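Local coordinates for alginate biosynthesis protein AlgX (Pseudomonas aeruginosa, PDB 4KNC) that takes part in O-acetylation of the exopolysaccharide alginate and protects the polymer from degradation as it crosses the periplasm, at residues 359-364 against 427-432. Residues are numbered along the deposited sequence; the frame is centred on the assembly and turned at random.
Sequences VTYSDP and LEVQAS
Ser362 and Glu428 meet where the antiparallel pairing of strands 355-361 and 428-435 gives out, and they illustrate how a side chain can take over from the backbone at the end of a strand pair. Thr360 and Gln430 form the hydrogen-bonded pair, each N bonded to the other's O. Two residues further along, past the non-hydrogen-bonded pair Tyr361-Val429, Ser362 N still donates to Glu428 O at 3.0 Å, the nitrogen well above the plane of that carbonyl. The return bond, however, ends on a hydroxyl: Glu428 N donates to Ser362 OG at 2.7 Å and nearly straight (165°). A chi1 of 53° sets OG between the Ser362 backbone N and carbonyl carbon, where Glu428 N meets it.

The apolar side chains project from the other side of the sheet to Thr360 and Gln430. Val359 and Val429 cross obliquely, Val359 CG1 against Val429 CG2 at 3.7 Å, while Val359 CG2 lies 4.0 Å from Ala431 CB. Tyr361 has CG anti to its carbonyl carbon (chi1 -77°); the ring's CD1 lies 4.1 Å from Val429 CG2 and 4.2 Å from Leu427 CD2, both approaching obliquely, with Glu428 O in plane at the edge. The other methyl of Leu427, CD1, packs 3.5 Å from Asp363 CB.

In the C-terminal carbohydrate-binding module, these are the two central strands of a four-stranded antiparallel sheet, flanked by 326-333 beside 428-435 and by 396-400 beside 355-361. Tyr361 OH bonds to Glu368 O. Val359 packs on Ile417 and Ala431 on Leu415, both of strand 412-418, so the apolar face is turned to the module's second sheet.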
ATOM      1  N   VAL A 359      19.347  -8.861  -1.507  1.00 47.85           N
ATOM      2  CA  VAL A 359      19.741  -9.445  -0.221  1.00 57.99           C
ATOM      3  C   VAL A 359      18.724 -10.438   0.351  1.00 63.10           C
ATOM      4  O   VAL A 359      17.549 -10.122   0.471  1.00 60.32           O
ATOM      5  CB  VAL A 359      19.934  -8.325   0.830  1.00 52.40           C
ATOM      6  CG1 VAL A 359      20.211  -8.910   2.200  1.00 49.09           C
ATOM      7  CG2 VAL A 359      21.040  -7.375   0.407  1.00 47.17           C
ATOM      8  N   THR A 360      19.178 -11.624   0.749  1.00 60.07           N
ATOM      9  CA  THR A 360      18.266 -12.660   1.220  1.00 57.99           C
ATOM     10  C   THR A 360      18.668 -13.343   2.530  1.00 56.17           C
ATOM     11  O   THR A 360      19.660 -14.075   2.585  1.00 61.61           O
ATOM     12  CB  THR A 360      18.074 -13.740   0.151  1.00 59.33           C
ATOM     13  OG1 THR A 360      17.545 -13.143  -1.042  1.00 58.37           O
ATOM     14  CG2 THR A 360      17.119 -14.814   0.657  1.00 57.89           C
ATOM     15  N   TYR A 361      17.879 -13.106   3.577  1.00 58.41           N
ATOM     16  CA  TYR A 361      18.014 -13.824   4.849  1.00 70.09           C
ATOM     17  C   TYR A 361      17.737 -15.318   4.700  1.00 76.17           C
ATOM     18  O   TYR A 361      16.940 -15.732   3.857  1.00 81.85           O
ATOM     19  CB  TYR A 361      17.031 -13.280   5.883  1.00 67.18           C
ATOM     20  CG  TYR A 361      17.422 -11.972   6.518  1.00 68.51           C
ATOM     21  CD1 TYR A 361      18.616 -11.843   7.215  1.00 65.34           C
ATOM     22  CD2 TYR A 361      16.582 -10.870   6.444  1.00 70.93           C
ATOM     23  CE1 TYR A 361      18.968 -10.649   7.808  1.00 62.91           C
ATOM     24  CE2 TYR A 361      16.925  -9.671   7.031  1.00 65.93           C
ATOM     25  CZ  TYR A 361      18.116  -9.566   7.714  1.00 64.62           C
ATOM     26  OH  TYR A 361      18.452  -8.366   8.302  1.00 66.10           O
ATOM     27  N   SER A 362      18.378 -16.128   5.535  1.00 76.23           N
ATOM     28  CA  SER A 362      18.105 -17.560   5.535  1.00 76.15           C
ATOM     29  C   SER A 362      16.745 -17.861   6.172  1.00 71.13           C
ATOM     30  O   SER A 362      16.123 -18.873   5.869  1.00 67.33           O
ATOM     31  CB  SER A 362      19.231 -18.341   6.228  1.00 77.43           C
ATOM     32  OG  SER A 362      19.504 -17.835   7.522  1.00 78.53           O
ATOM     33  N   ASP A 363      16.285 -16.962   7.038  1.00 74.27           N
ATOM     34  CA  ASP A 363      15.008 -17.118   7.728  1.00 78.15           C
ATOM     35  C   ASP A 363      14.011 -16.047   7.269  1.00 77.90           C
ATOM     36  O   ASP A 363      14.180 -14.858   7.568  1.00 72.26           O
ATOM     37  CB  ASP A 363      15.230 -17.027   9.241  1.00 85.04           C
ATOM     38  CG  ASP A 363      14.003 -17.412  10.049  1.00 86.89           C
ATOM     39  OD1 ASP A 363      12.890 -17.465   9.483  1.00 80.43           O
ATOM     40  OD2 ASP A 363      14.161 -17.654  11.270  1.00 87.52           O
ATOM     41  N   PRO A 364      12.951 -16.474   6.561  1.00 78.86           N
ATOM     42  CA  PRO A 364      11.940 -15.582   5.971  1.00 72.47           C
ATOM     43  C   PRO A 364      11.154 -14.796   7.011  1.00 67.85           C
ATOM     44  O   PRO A 364      10.353 -13.938   6.637  1.00 64.95           O
ATOM     45  CB  PRO A 364      10.993 -16.548   5.247  1.00 77.73           C
ATOM     46  CG  PRO A 364      11.780 -17.804   5.061  1.00 83.88           C
ATOM     47  CD  PRO A 364      12.677 -17.889   6.261  1.00 81.02           C
ATOM     48  N   LEU A 427      21.166 -18.054  11.862  1.00 88.39           N
ATOM     49  CA  LEU A 427      20.741 -17.150  10.784  1.00 84.59           C
ATOM     50  C   LEU A 427      21.886 -16.633   9.922  1.00 85.00           C
ATOM     51  O   LEU A 427      22.853 -16.058  10.429  1.00 85.39           O
ATOM     52  CB  LEU A 427      19.953 -15.957  11.338  1.00 76.24           C
ATOM     53  CG  LEU A 427      19.425 -14.949  10.303  1.00 71.50           C
ATOM     54  CD1 LEU A 427      18.395 -15.597   9.410  1.00 62.47           C
ATOM     55  CD2 LEU A 427      18.832 -13.709  10.957  1.00 71.37           C
ATOM     56  N   GLU A 428      21.762 -16.845   8.617  1.00 79.71           N
ATOM     57  CA  GLU A 428      22.746 -16.357   7.662  1.00 83.05           C
ATOM     58  C   GLU A 428      22.109 -15.342   6.727  1.00 85.55           C
ATOM     59  O   GLU A 428      20.907 -15.080   6.802  1.00 83.04           O
ATOM     60  CB  GLU A 428      23.312 -17.504   6.831  1.00 80.92           C
ATOM     61  CG  GLU A 428      24.036 -18.562   7.628  1.00 82.29           C
ATOM     62  CD  GLU A 428      24.676 -19.601   6.731  1.00 90.30           C
ATOM     63  OE1 GLU A 428      24.205 -19.775   5.585  1.00 93.97           O
ATOM     64  OE2 GLU A 428      25.659 -20.237   7.167  1.00 92.31           O
ATOM     65  N   VAL A 429      22.922 -14.782   5.837  1.00 84.49           N
ATOM     66  CA  VAL A 429      22.428 -13.833   4.846  1.00 76.52           C
ATOM     67  C   VAL A 429      23.245 -13.911   3.563  1.00 72.19           C
ATOM     68  O   VAL A 429      24.462 -14.161   3.593  1.00 78.41           O
ATOM     69  CB  VAL A 429      22.392 -12.384   5.401  1.00 72.83           C
ATOM     70  CG1 VAL A 429      23.801 -11.845   5.612  1.00 71.50           C
ATOM     71  CG2 VAL A 429      21.594 -11.476   4.480  1.00 70.95           C
ATOM     72  N   GLN A 430      22.558 -13.722   2.439  1.00 67.97           N
ATOM     73  CA  GLN A 430      23.173 -13.763   1.118  1.00 72.85           C
ATOM     74  C   GLN A 430      23.019 -12.413   0.421  1.00 78.02           C
ATOM     75  O   GLN A 430      21.906 -11.974   0.152  1.00 84.07           O
ATOM     76  CB  GLN A 430      22.518 -14.870   0.280  1.00 78.49           C
ATOM     77  CG  GLN A 430      22.545 -14.651  -1.235  1.00 81.06           C
ATOM     78  CD  GLN A 430      23.937 -14.753  -1.825  1.00 84.31           C
ATOM     79  OE1 GLN A 430      24.762 -15.538  -1.362  1.00 85.73           O
ATOM     80  NE2 GLN A 430      24.204 -13.958  -2.855  1.00 87.96           N
ATOM     81  N   ALA A 431      24.126 -11.748   0.118  1.00 73.64           N
ATOM     82  CA  ALA A 431      24.020 -10.450  -0.547  1.00 64.55           C
ATOM     83  C   ALA A 431      24.734 -10.388  -1.893  1.00 63.03           C
ATOM     84  O   ALA A 431      25.740 -11.061  -2.116  1.00 69.70           O
ATOM     85  CB  ALA A 431      24.501  -9.340   0.366  1.00 59.83           C
ATOM     86  N   SER A 432      24.204  -9.558  -2.781  1.00 59.56           N
ATOM     87  CA  SER A 432      24.731  -9.428  -4.128  1.00 65.04           C
ATOM     88  C   SER A 432      24.491  -8.027  -4.667  1.00 60.65           C
ATOM     89  O   SER A 432      23.498  -7.381  -4.334  1.00 67.47           O
ATOM     90  CB  SER A 432      24.090 -10.464  -5.051  1.00 66.23           C
ATOM     91  OG  SER A 432      24.479 -11.772  -4.666  1.00 68.45           O
TER